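Local coordinates for protein amidase (PDB 5EWQ) that probably hydrolyses carboxylic acid amides to the carboxylate and ammonia, as an enzyme of the amidase signature family, at residues A[19-24]-A[88-93]; A[153-158]-A[277-282]; A[308-313]-A[495-500]; A[350-355]-A[456-461]. One frame throughout, in Å; residues are numbered along the deposited sequence.

The four contacts are spread along the large mixed sheet at the core of this amidase. Contact 1 sits on one outermost strand, 88-91. Contacts 3 and 4 involve the loops just before strand 314-317 and just after strand 345-347, the other outermost strand. Their centres lie about 40 and 39 Å from that of contact 1, on the opposite side of the chain's centre. Contact 2 lies between, its centre about 25 Å from those of contacts 1 and 3, and touches contact 3 where Phe277 CD2 meets Phe495 CE2 at 3.6 Å. Contact 4 is nested within the loop closed by contact 3. All four join elements of the fold, contact 1 partly through a salt bridge.

Contact 1: A[19-24]-A[88-93]; sequences KERVLQ and VTEINP
Arg21 and Glu90 meet obliquely, one from helix 20-24 and the other from strand 88-91, with guanidinium and carboxylate planes turned 81° apart. A single nitrogen carries the salt bridge: Arg21 NH1 lies 3.1 Å from Glu90 OE2 and 3.2 Å from Glu90 OE1, using the syn lone pair of each oxygen. Both oxygens thus meet the one nitrogen at the guanidinium edge, somewhat tilted from its plane, and both bonds are bent. Arg21 CG stands anti to the backbone N (chi1 175°), and the chain runs past the strand backbone, CD passing 3.1 Å from Thr89 O, before it bends at chi3. The remaining guanidinium nitrogens have acidic partners of their own, NE with Asp18 and NH2 with Asp142. Strand 88-91 is an outermost strand of the large mixed sheet, and a classic beta bulge, in which Thr89 and Glu90 both face Lys165 of antiparallel strand 161-166, interrupts its regular pairing. Beside the ion pair the contact becomes mostly apolar. Val22 spreads its two methyls along the strand: CG1 touches Ile91 CG1 at 3.6 Å, the side chains crossing at about a right angle, while CG2 rests against the strand backbone, 3.3 Å from Val88 O, and reaches Val88 CG1 at 4.2 Å. Ile75 of helix 64-79 packs against Val22, Val88 and Ile91 alike.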
loop_
_atom_site.group_PDB
_atom_site.type_symbol
_atom_site.label_atom_id
_atom_site.label_comp_id
_atom_site.label_asym_id
_atom_site.label_seq_id
_atom_site.Cartn_x
_atom_site.Cartn_y
_atom_site.Cartn_z
ATOM N N LYS A 19 2.707 -18.715 -13.535
ATOM C CA LYS A 19 1.533 -18.969 -12.710
ATOM C C LYS A 19 1.814 -19.995 -11.612
ATOM O O LYS A 19 1.216 -19.945 -10.537
ATOM C CB LYS A 19 0.367 -19.435 -13.585
ATOM C CG LYS A 19 -0.964 -19.499 -12.860
ATOM C CD LYS A 19 -2.016 -18.662 -13.569
ATOM C CE LYS A 19 -2.323 -19.210 -14.952
ATOM N NZ LYS A 19 -3.418 -18.451 -15.615
ATOM N N GLU A 20 2.736 -20.914 -11.882
ATOM C CA GLU A 20 3.057 -21.976 -10.933
ATOM C C GLU A 20 3.897 -21.473 -9.761
ATOM O O GLU A 20 4.156 -22.212 -8.811
ATOM C CB GLU A 20 3.783 -23.121 -11.642
ATOM C CG GLU A 20 2.918 -23.871 -12.640
ATOM C CD GLU A 20 1.730 -24.554 -11.987
ATOM O OE1 GLU A 20 1.858 -24.999 -10.827
ATOM O OE2 GLU A 20 0.665 -24.642 -12.634
ATOM N N ARG A 21 4.322 -20.217 -9.835
ATOM C CA ARG A 21 5.063 -19.590 -8.746
ATOM C C ARG A 21 4.175 -19.429 -7.517
ATOM O O ARG A 21 4.645 -19.488 -6.380
ATOM C CB ARG A 21 5.614 -18.233 -9.191
ATOM C CG ARG A 21 6.295 -17.433 -8.092
ATOM C CD ARG A 21 6.762 -16.079 -8.605
ATOM N NE ARG A 21 7.905 -16.193 -9.504
ATOM C CZ ARG A 21 9.171 -16.102 -9.111
ATOM N NH1 ARG A 21 9.456 -15.894 -7.832
ATOM N NH2 ARG A 21 10.152 -16.219 -9.996
ATOM N N VAL A 22 2.882 -19.234 -7.758
ATOM C CA VAL A 22 1.916 -19.013 -6.690
ATOM C C VAL A 22 1.112 -20.276 -6.386
ATOM O O VAL A 22 0.868 -20.602 -5.223
ATOM C CB VAL A 22 0.949 -17.863 -7.050
ATOM C CG1 VAL A 22 -0.158 -17.739 -6.014
ATOM C CG2 VAL A 22 1.712 -16.555 -7.180
ATOM N N LEU A 23 0.720 -20.992 -7.435
ATOM C CA LEU A 23 -0.136 -22.167 -7.292
ATOM C C LEU A 23 0.536 -23.318 -6.547
ATOM O O LEU A 23 -0.079 -23.946 -5.685
ATOM C CB LEU A 23 -0.601 -22.650 -8.668
ATOM C CG LEU A 23 -1.565 -21.726 -9.412
ATOM C CD1 LEU A 23 -1.956 -22.330 -10.752
ATOM C CD2 LEU A 23 -2.797 -21.448 -8.565
ATOM N N GLN A 24 1.792 -23.596 -6.884
ATOM C CA GLN A 24 2.515 -24.716 -6.281
ATOM C C GLN A 24 2.735 -24.573 -4.767
ATOM O O GLN A 24 2.572 -25.551 -4.039
ATOM C CB GLN A 24 3.857 -24.926 -6.988
ATOM C CG GLN A 24 3.739 -25.662 -8.313
ATOM C CD GLN A 24 5.074 -25.837 -9.007
ATOM O OE1 GLN A 24 6.090 -25.298 -8.571
ATOM N NE2 GLN A 24 5.077 -26.594 -10.099
ATOM N N VAL A 88 -0.971 -11.388 -6.789
ATOM C CA VAL A 88 -0.031 -12.028 -5.877
ATOM C C VAL A 88 1.208 -12.520 -6.617
ATOM O O VAL A 88 1.106 -13.294 -7.568
ATOM C CB VAL A 88 -0.683 -13.211 -5.140
ATOM C CG1 VAL A 88 0.321 -13.881 -4.219
ATOM C CG2 VAL A 88 -1.899 -12.740 -4.360
ATOM N N THR A 89 2.377 -12.064 -6.176
ATOM C CA THR A 89 3.634 -12.479 -6.785
ATOM C C THR A 89 4.216 -13.699 -6.087
ATOM O O THR A 89 4.685 -14.632 -6.737
ATOM C CB THR A 89 4.684 -11.351 -6.758
ATOM O OG1 THR A 89 4.804 -10.840 -5.425
ATOM C CG2 THR A 89 4.286 -10.226 -7.695
ATOM N N GLU A 90 4.184 -13.691 -4.760
ATOM C CA GLU A 90 4.798 -14.759 -3.987
ATOM C C GLU A 90 3.875 -15.284 -2.893
ATOM O O GLU A 90 3.034 -14.554 -2.370
ATOM C CB GLU A 90 6.110 -14.275 -3.368
ATOM C CG GLU A 90 7.214 -15.312 -3.380
ATOM C CD GLU A 90 7.768 -15.550 -4.772
ATOM O OE1 GLU A 90 8.157 -16.700 -5.071
ATOM O OE2 GLU A 90 7.817 -14.585 -5.565
ATOM N N ILE A 91 4.041 -16.559 -2.556
ATOM C CA ILE A 91 3.298 -17.179 -1.465
ATOM C C ILE A 91 4.255 -17.902 -0.529
ATOM O O ILE A 91 5.083 -18.695 -0.972
ATOM C CB ILE A 91 2.240 -18.175 -1.985
ATOM C CG1 ILE A 91 1.080 -17.427 -2.643
ATOM C CG2 ILE A 91 1.717 -19.045 -0.851
ATOM C CD1 ILE A 91 0.274 -16.582 -1.682
ATOM N N ASN A 92 4.147 -17.614 0.765
ATOM C CA ASN A 92 4.952 -18.291 1.773
ATOM C C ASN A 92 4.631 -19.782 1.809
ATOM O O ASN A 92 3.503 -20.168 2.114
ATOM C CB ASN A 92 4.719 -17.661 3.150
ATOM C CG ASN A 92 5.756 -18.085 4.178
ATOM O OD1 ASN A 92 6.388 -19.135 4.056
ATOM N ND2 ASN A 92 5.932 -17.264 5.208
ATOM N N PRO A 93 5.622 -20.626 1.488
ATOM C CA PRO A 93 5.430 -22.079 1.546
ATOM C C PRO A 93 5.297 -22.575 2.982
ATOM O O PRO A 93 4.783 -23.669 3.213
ATOM C CB PRO A 93 6.701 -22.627 0.891
ATOM C CG PRO A 93 7.720 -21.567 1.117
ATOM C CD PRO A 93 6.976 -20.269 1.031
#

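Contact 2: A[153-158]-A[277-282]; sequences KQLKEE and FNAMIG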
loop_
_atom_site.group_PDB
_atom_site.type_symbol
_atom_site.label_atom_id
_atom_site.label_comp_id
_atom_site.label_asym_id
_atom_site.label_seq_id
_atom_site.Cartn_x
_atom_site.Cartn_y
_atom_site.Cartn_z
ATOM N N LYS A 153 10.172 -7.675 10.462
ATOM C CA LYS A 153 10.742 -8.177 11.705
ATOM C C LYS A 153 9.895 -7.750 12.900
ATOM O O LYS A 153 9.680 -8.530 13.828
ATOM C CB LYS A 153 12.181 -7.684 11.869
ATOM C CG LYS A 153 12.890 -8.223 13.102
ATOM C CD LYS A 153 14.326 -7.728 13.174
ATOM N N GLN A 154 9.409 -6.514 12.867
ATOM C CA GLN A 154 8.569 -5.994 13.941
ATOM C C GLN A 154 7.163 -6.587 13.889
ATOM O O GLN A 154 6.482 -6.679 14.910
ATOM C CB GLN A 154 8.498 -4.467 13.875
ATOM C CG GLN A 154 9.801 -3.765 14.233
ATOM C CD GLN A 154 9.703 -2.255 14.109
ATOM O OE1 GLN A 154 8.651 -1.717 13.766
ATOM N NE2 GLN A 154 10.804 -1.566 14.390
ATOM N N LEU A 155 6.735 -6.988 12.695
ATOM C CA LEU A 155 5.422 -7.600 12.520
ATOM C C LEU A 155 5.340 -8.951 13.219
ATOM O O LEU A 155 4.312 -9.301 13.797
ATOM C CB LEU A 155 5.095 -7.761 11.034
ATOM C CG LEU A 155 4.249 -6.652 10.408
ATOM C CD1 LEU A 155 3.988 -6.935 8.935
ATOM C CD2 LEU A 155 2.945 -6.498 11.169
ATOM N N LYS A 156 6.433 -9.705 13.164
ATOM C CA LYS A 156 6.471 -11.036 13.755
ATOM C C LYS A 156 6.724 -10.970 15.259
ATOM O O LYS A 156 6.670 -11.986 15.952
ATOM C CB LYS A 156 7.540 -11.890 13.070
ATOM C CG LYS A 156 7.283 -12.107 11.585
ATOM C CD LYS A 156 8.331 -13.009 10.956
ATOM C CE LYS A 156 9.704 -12.361 10.970
ATOM N NZ LYS A 156 10.713 -13.197 10.263
ATOM N N GLU A 157 6.994 -9.768 15.757
ATOM C CA GLU A 157 7.188 -9.558 17.187
ATOM C C GLU A 157 5.849 -9.420 17.901
ATOM O O GLU A 157 5.790 -9.404 19.131
ATOM C CB GLU A 157 8.054 -8.322 17.438
ATOM C CG GLU A 157 9.508 -8.486 17.028
ATOM C CD GLU A 157 10.294 -7.194 17.132
ATOM O OE1 GLU A 157 9.675 -6.137 17.373
ATOM O OE2 GLU A 157 11.533 -7.235 16.972
ATOM N N GLU A 158 4.775 -9.320 17.123
ATOM C CA GLU A 158 3.435 -9.211 17.687
ATOM C C GLU A 158 2.548 -10.371 17.247
ATOM O O GLU A 158 1.339 -10.361 17.478
ATOM C CB GLU A 158 2.792 -7.877 17.295
ATOM C CG GLU A 158 3.500 -6.658 17.864
ATOM C CD GLU A 158 2.702 -5.381 17.681
ATOM O OE1 GLU A 158 3.242 -4.294 17.973
ATOM O OE2 GLU A 158 1.532 -5.465 17.251
ATOM N N PHE A 277 -0.738 -0.610 11.528
ATOM C CA PHE A 277 0.142 0.548 11.646
ATOM C C PHE A 277 0.868 0.583 12.990
ATOM O O PHE A 277 1.874 1.276 13.143
ATOM C CB PHE A 277 -0.661 1.835 11.442
ATOM C CG PHE A 277 0.183 3.075 11.359
ATOM C CD1 PHE A 277 1.139 3.212 10.368
ATOM C CD2 PHE A 277 0.004 4.111 12.260
ATOM C CE1 PHE A 277 1.914 4.355 10.285
ATOM C CE2 PHE A 277 0.774 5.256 12.182
ATOM C CZ PHE A 277 1.728 5.379 11.192
ATOM N N ASN A 278 0.357 -0.171 13.958
ATOM C CA ASN A 278 0.959 -0.229 15.286
ATOM C C ASN A 278 2.318 -0.924 15.292
ATOM O O ASN A 278 3.206 -0.556 16.060
ATOM C CB ASN A 278 0.020 -0.936 16.265
ATOM C CG ASN A 278 -1.187 -0.095 16.628
ATOM O OD1 ASN A 278 -1.125 1.135 16.628
ATOM N ND2 ASN A 278 -2.295 -0.755 16.943
ATOM N N ALA A 279 2.476 -1.928 14.434
ATOM C CA ALA A 279 3.696 -2.729 14.418
ATOM C C ALA A 279 4.707 -2.236 13.388
ATOM O O ALA A 279 5.878 -2.607 13.436
ATOM C CB ALA A 279 3.363 -4.189 14.160
HETATM N N MSE A 280 4.255 -1.407 12.453
HETATM C CA MSE A 280 5.138 -0.893 11.414
HETATM C C MSE A 280 6.012 0.240 11.939
HETATM O O MSE A 280 7.194 0.333 11.604
HETATM C CB MSE A 280 4.335 -0.408 10.209
HETATM C CG MSE A 280 3.427 -1.456 9.590
HETATM SE SE MSE A 280 2.694 -0.812 7.904
HETATM C CE MSE A 280 3.099 1.080 8.139
ATOM N N ILE A 281 5.423 1.102 12.763
ATOM C CA ILE A 281 6.142 2.240 13.322
ATOM C C ILE A 281 7.226 1.792 14.293
ATOM O O ILE A 281 7.222 0.653 14.762
ATOM C CB ILE A 281 5.192 3.208 14.050
ATOM C CG1 ILE A 281 4.540 2.514 15.248
ATOM C CG2 ILE A 281 4.140 3.736 13.094
ATOM C CD1 ILE A 281 3.595 3.403 16.030
ATOM N N GLY A 282 8.152 2.696 14.594
ATOM C CA GLY A 282 9.234 2.398 15.513
ATOM C C GLY A 282 10.501 3.156 15.175
ATOM O O GLY A 282 10.508 4.012 14.289
#
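Ala279 has more surface covered than any other residue here, its methyl group directed at segment 153-158 and received between Leu155 and Glu158. Leu155 CD2 reaches the Ala279 CB at 3.8 Å, an aliphatic contact in the buried part of the interface. From Glu158 comes a carboxylate: its CD, OE1 and OE2 all lie 3.8 Å from Ala279 CB, which therefore meets the whole flat group and not one oxygen. Glu158 can extend this far because its chain is straight beyond CG, with CG anti to the carbonyl carbon (chi1 -65°). Its starting point is set by the type I turn from Leu155 to Glu158. Gln154, second in covered surface, approaches the backbone instead of a side chain. Its CB comes within 3.2 Å of Ala279 O, and the extended chain lays the terminal amide beside the carbonyls of Ala279, Met280 and Ile281, near the C-terminal end of the weakly bonded last turn of helix 270-280. The small Ala279 side chain lets the two backbones draw close, with Leu155 CA and Ala279 CA 5.5 Å apart. The interface joins the end of helix 150-155, which leads toward strand 161-166, to the end of helix 270-280. Leu114, in the loop ahead of strand 118-122, touches both Ala279 and Glu158, while the selenomethionine Met280, whose CB is directed away from segment 153-158, packs on Pro265 of strand 263-267.

Contact 3: A[308-313]-A[495-500]; sequences DGLKGK and FNIGYA
Leu310 carries its CG anti to the carbonyl carbon (chi1 -81°), and in Ile497 it is CG2 that stands anti to the backbone N. The two side chains cross at about a right angle. Leu310 CD2 touches Ile497 CG2 at 3.6 Å, and Leu310 CG lies equally far, 3.6 Å, from Ala500 CB. That methyl also sits 3.5 Å from Gly309 N, over the start of the turn. With no side chain on Gly309, the loop backbone comes close to the helix: Gly309 CA is 5.1 Å from Ala500 CA. Asn496 flanks the glycine, its OD1 3.8 Å from Gly309 CA and hydrogen-bonded to Ser306 N. Lys313, bent at chi2 and chi4, curls back within the loop. Its NZ bonds Gly309 O at 3.1 Å from 43° above the carbonyl plane, while CG lies near Ile497 CG1. Two overlapping beta turns, type I from Asp308 and type II from Leu310 with Gly312 at its third position, shape this loop. Helix 491-503 packs on the loop, which leads into strand 314-317, a loop-to-helix contact near one edge of the mixed sheet in the alpha/beta amidase signature fold.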
loop_
_atom_site.group_PDB
_atom_site.type_symbol
_atom_site.label_atom_id
_atom_site.label_comp_id
_atom_site.label_asym_id
_atom_site.label_seq_id
_atom_site.Cartn_x
_atom_site.Cartn_y
_atom_site.Cartn_z
ATOM N N ASP A 308 -17.802 9.824 16.491
ATOM C CA ASP A 308 -17.990 11.267 16.557
ATOM C C ASP A 308 -16.646 11.976 16.454
ATOM O O ASP A 308 -16.449 13.047 17.028
ATOM C CB ASP A 308 -18.702 11.659 17.854
ATOM N N GLY A 309 -15.721 11.368 15.718
ATOM C CA GLY A 309 -14.387 11.914 15.557
ATOM C C GLY A 309 -14.340 13.094 14.605
ATOM O O GLY A 309 -13.335 13.797 14.531
ATOM N N LEU A 310 -15.430 13.307 13.873
ATOM C CA LEU A 310 -15.527 14.432 12.949
ATOM C C LEU A 310 -16.260 15.607 13.581
ATOM O O LEU A 310 -16.336 16.689 12.997
ATOM C CB LEU A 310 -16.234 14.011 11.659
ATOM C CG LEU A 310 -15.374 13.282 10.626
ATOM C CD1 LEU A 310 -16.187 12.931 9.393
ATOM C CD2 LEU A 310 -14.175 14.132 10.252
ATOM N N LYS A 311 -16.797 15.391 14.777
ATOM C CA LYS A 311 -17.541 16.426 15.483
ATOM C C LYS A 311 -16.628 17.568 15.920
ATOM O O LYS A 311 -15.862 17.431 16.874
ATOM C CB LYS A 311 -18.261 15.834 16.697
ATOM N N GLY A 312 -16.714 18.690 15.213
ATOM C CA GLY A 312 -15.931 19.865 15.549
ATOM C C GLY A 312 -14.709 20.049 14.671
ATOM O O GLY A 312 -14.050 21.088 14.722
ATOM N N LYS A 313 -14.404 19.041 13.862
ATOM C CA LYS A 313 -13.237 19.089 12.987
ATOM C C LYS A 313 -13.461 20.022 11.800
ATOM O O LYS A 313 -14.564 20.103 11.260
ATOM C CB LYS A 313 -12.883 17.687 12.490
ATOM C CG LYS A 313 -12.543 16.700 13.594
ATOM C CD LYS A 313 -11.324 17.141 14.389
ATOM C CE LYS A 313 -10.940 16.106 15.435
ATOM N NZ LYS A 313 -12.033 15.873 16.418
ATOM N N PHE A 495 -6.475 8.944 11.656
ATOM C CA PHE A 495 -7.260 7.727 11.831
ATOM C C PHE A 495 -8.599 8.026 12.493
ATOM O O PHE A 495 -9.624 7.463 12.115
ATOM C CB PHE A 495 -6.488 6.695 12.656
ATOM C CG PHE A 495 -5.547 5.851 11.845
ATOM C CD1 PHE A 495 -6.036 4.957 10.907
ATOM C CD2 PHE A 495 -4.177 5.940 12.027
ATOM C CE1 PHE A 495 -5.178 4.175 10.160
ATOM C CE2 PHE A 495 -3.315 5.160 11.283
ATOM C CZ PHE A 495 -3.816 4.275 10.349
ATOM N N ASN A 496 -8.582 8.917 13.480
ATOM C CA ASN A 496 -9.800 9.310 14.176
ATOM C C ASN A 496 -10.765 10.020 13.234
ATOM O O ASN A 496 -11.973 9.788 13.272
ATOM C CB ASN A 496 -9.466 10.206 15.370
ATOM C CG ASN A 496 -10.630 10.359 16.328
ATOM O OD1 ASN A 496 -11.529 9.518 16.369
ATOM N ND2 ASN A 496 -10.618 11.435 17.108
ATOM N N ILE A 497 -10.218 10.886 12.386
ATOM C CA ILE A 497 -11.004 11.578 11.373
ATOM C C ILE A 497 -11.485 10.600 10.304
ATOM O O ILE A 497 -12.652 10.616 9.911
ATOM C CB ILE A 497 -10.189 12.714 10.714
ATOM C CG1 ILE A 497 -10.073 13.904 11.669
ATOM C CG2 ILE A 497 -10.823 13.150 9.402
ATOM C CD1 ILE A 497 -9.281 15.064 11.106
ATOM N N GLY A 498 -10.579 9.740 9.850
ATOM C CA GLY A 498 -10.895 8.760 8.828
ATOM C C GLY A 498 -11.923 7.736 9.273
ATOM O O GLY A 498 -12.793 7.343 8.496
ATOM N N TYR A 499 -11.822 7.305 10.528
ATOM C CA TYR A 499 -12.748 6.322 11.080
ATOM C C TYR A 499 -14.157 6.893 11.187
ATOM O O TYR A 499 -15.141 6.196 10.934
ATOM C CB TYR A 499 -12.271 5.845 12.454
ATOM C CG TYR A 499 -13.159 4.800 13.090
ATOM C CD1 TYR A 499 -13.042 3.460 12.747
ATOM C CD2 TYR A 499 -14.111 5.154 14.039
ATOM C CE1 TYR A 499 -13.852 2.502 13.326
ATOM C CE2 TYR A 499 -14.924 4.202 14.623
ATOM C CZ TYR A 499 -14.790 2.877 14.263
ATOM O OH TYR A 499 -15.597 1.925 14.842
ATOM N N ALA A 500 -14.247 8.164 11.563
ATOM C CA ALA A 500 -15.536 8.825 11.722
ATOM C C ALA A 500 -16.220 9.027 10.374
ATOM O O ALA A 500 -17.437 8.886 10.261
ATOM C CB ALA A 500 -15.364 10.153 12.436
#

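Contact 4: A[350-355]-A[456-461]; sequences IQLNNG and VLLSAV
Leu458 fills the close-packed part of the contact, projecting from helix 457-461 toward the extended segment 350-355. Its CD1 meets Leu352 broadly, with CB, CG and CD2 of that residue all 3.7 Å away, as the two side chains slide past each other in opposite directions. Asn354 crosses Leu458 at a slant: its OD1 lies 3.3 Å from Leu458 CG and is about as near to both methyls. Asn354 CG stands anti to the carbonyl carbon (chi1 -57°), which puts the head of the side chain on the Leu458 side, and chi2 sets the amide. Beyond this the contact thins toward solvent. Asn354 CB only grazes Leu457 CD2 at 4.1 Å, and in exposed Asn353 CB is directed away from the helix, the residue offering just a carbonyl O at 4.0 Å from Leu458 CD1. Helix 418-437 backs the dense side, where Glu435 and Leu436 touch Leu458. It also gives the loop a polar hold, since Asn431 ND2 bonds Gly355 O. Between segments 350-355 and 456-461 themselves the chemistry is van der Waals packing of Leu458, and more lightly Leu457, against Leu352 and the side chain of Asn354, which implies a contact governed by shape more than by bond direction.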
loop_
_atom_site.group_PDB
_atom_site.type_symbol
_atom_site.label_atom_id
_atom_site.label_comp_id
_atom_site.label_asym_id
_atom_site.label_seq_id
_atom_site.Cartn_x
_atom_site.Cartn_y
_atom_site.Cartn_z
ATOM N N ILE A 350 -10.694 24.778 -1.609
ATOM C CA ILE A 350 -9.287 25.143 -1.507
ATOM C C ILE A 350 -8.492 24.563 -2.668
ATOM O O ILE A 350 -8.416 23.346 -2.824
ATOM C CB ILE A 350 -8.672 24.646 -0.179
ATOM C CG1 ILE A 350 -9.442 25.213 1.013
ATOM C CG2 ILE A 350 -7.188 25.001 -0.107
ATOM C CD1 ILE A 350 -8.888 24.780 2.339
ATOM N N GLN A 351 -7.906 25.435 -3.483
ATOM C CA GLN A 351 -7.076 24.998 -4.599
ATOM C C GLN A 351 -5.596 25.177 -4.275
ATOM O O GLN A 351 -5.075 26.294 -4.290
ATOM C CB GLN A 351 -7.440 25.760 -5.877
ATOM C CG GLN A 351 -6.621 25.350 -7.092
ATOM C CD GLN A 351 -7.279 25.734 -8.401
ATOM O OE1 GLN A 351 -8.444 26.133 -8.430
ATOM N NE2 GLN A 351 -6.536 25.612 -9.494
ATOM N N LEU A 352 -4.930 24.067 -3.975
ATOM C CA LEU A 352 -3.511 24.081 -3.642
ATOM C C LEU A 352 -2.673 24.496 -4.845
ATOM O O LEU A 352 -3.014 24.188 -5.987
ATOM C CB LEU A 352 -3.067 22.705 -3.138
ATOM C CG LEU A 352 -3.031 22.474 -1.625
ATOM C CD1 LEU A 352 -4.246 23.075 -0.943
ATOM C CD2 LEU A 352 -2.938 20.985 -1.321
ATOM N N ASN A 353 -1.575 25.198 -4.582
ATOM C CA ASN A 353 -0.688 25.657 -5.644
ATOM C C ASN A 353 0.591 24.832 -5.720
ATOM O O ASN A 353 1.394 24.826 -4.788
ATOM C CB ASN A 353 -0.345 27.134 -5.446
ATOM C CG ASN A 353 0.589 27.663 -6.517
ATOM O OD1 ASN A 353 1.810 27.645 -6.357
ATOM N ND2 ASN A 353 0.019 28.138 -7.618
ATOM N N ASN A 354 0.772 24.136 -6.837
ATOM C CA ASN A 354 1.957 23.314 -7.045
ATOM C C ASN A 354 3.068 24.094 -7.739
ATOM O O ASN A 354 3.335 23.892 -8.923
ATOM C CB ASN A 354 1.606 22.068 -7.862
ATOM C CG ASN A 354 0.522 21.231 -7.213
ATOM O OD1 ASN A 354 0.395 21.197 -5.990
ATOM N ND2 ASN A 354 -0.269 20.549 -8.033
ATOM N N GLY A 355 3.710 24.988 -6.995
ATOM C CA GLY A 355 4.777 25.805 -7.541
ATOM C C GLY A 355 6.108 25.566 -6.858
ATOM O O GLY A 355 6.202 25.596 -5.631
ATOM N N VAL A 456 -1.457 14.992 -4.324
ATOM C CA VAL A 456 -0.560 14.180 -3.508
ATOM C C VAL A 456 0.860 14.738 -3.514
ATOM O O VAL A 456 1.634 14.501 -2.585
ATOM C CB VAL A 456 -0.533 12.717 -3.995
ATOM C CG1 VAL A 456 0.173 11.828 -2.984
ATOM C CG2 VAL A 456 -1.941 12.221 -4.230
ATOM N N LEU A 457 1.189 15.487 -4.562
ATOM C CA LEU A 457 2.534 16.027 -4.756
ATOM C C LEU A 457 3.059 16.795 -3.547
ATOM O O LEU A 457 4.204 16.611 -3.136
ATOM C CB LEU A 457 2.560 16.937 -5.987
ATOM C CG LEU A 457 3.871 17.679 -6.259
ATOM C CD1 LEU A 457 5.018 16.699 -6.434
ATOM C CD2 LEU A 457 3.739 18.579 -7.479
ATOM N N LEU A 458 2.217 17.648 -2.973
ATOM C CA LEU A 458 2.636 18.509 -1.873
ATOM C C LEU A 458 2.793 17.745 -0.562
ATOM O O LEU A 458 3.796 17.895 0.136
ATOM C CB LEU A 458 1.640 19.655 -1.691
ATOM C CG LEU A 458 1.386 20.516 -2.930
ATOM C CD1 LEU A 458 0.446 21.664 -2.604
ATOM C CD2 LEU A 458 2.694 21.039 -3.498
ATOM N N SER A 459 1.798 16.928 -0.228
ATOM C CA SER A 459 1.794 16.204 1.039
ATOM C C SER A 459 2.884 15.136 1.102
ATOM O O SER A 459 3.357 14.785 2.184
ATOM C CB SER A 459 0.424 15.566 1.281
ATOM O OG SER A 459 0.063 14.702 0.216
ATOM N N ALA A 460 3.280 14.622 -0.059
ATOM C CA ALA A 460 4.314 13.594 -0.124
ATOM C C ALA A 460 5.698 14.192 0.111
ATOM O O ALA A 460 6.508 13.631 0.849
ATOM C CB ALA A 460 4.266 12.879 -1.466
ATOM N N VAL A 461 5.960 15.332 -0.518
ATOM C CA VAL A 461 7.245 16.010 -0.381
ATOM C C VAL A 461 7.408 16.601 1.017
ATOM O O VAL A 461 8.474 16.501 1.625
ATOM C CB VAL A 461 7.403 17.129 -1.433
ATOM C CG1 VAL A 461 8.666 17.935 -1.180
ATOM C CG2 VAL A 461 7.417 16.536 -2.834
#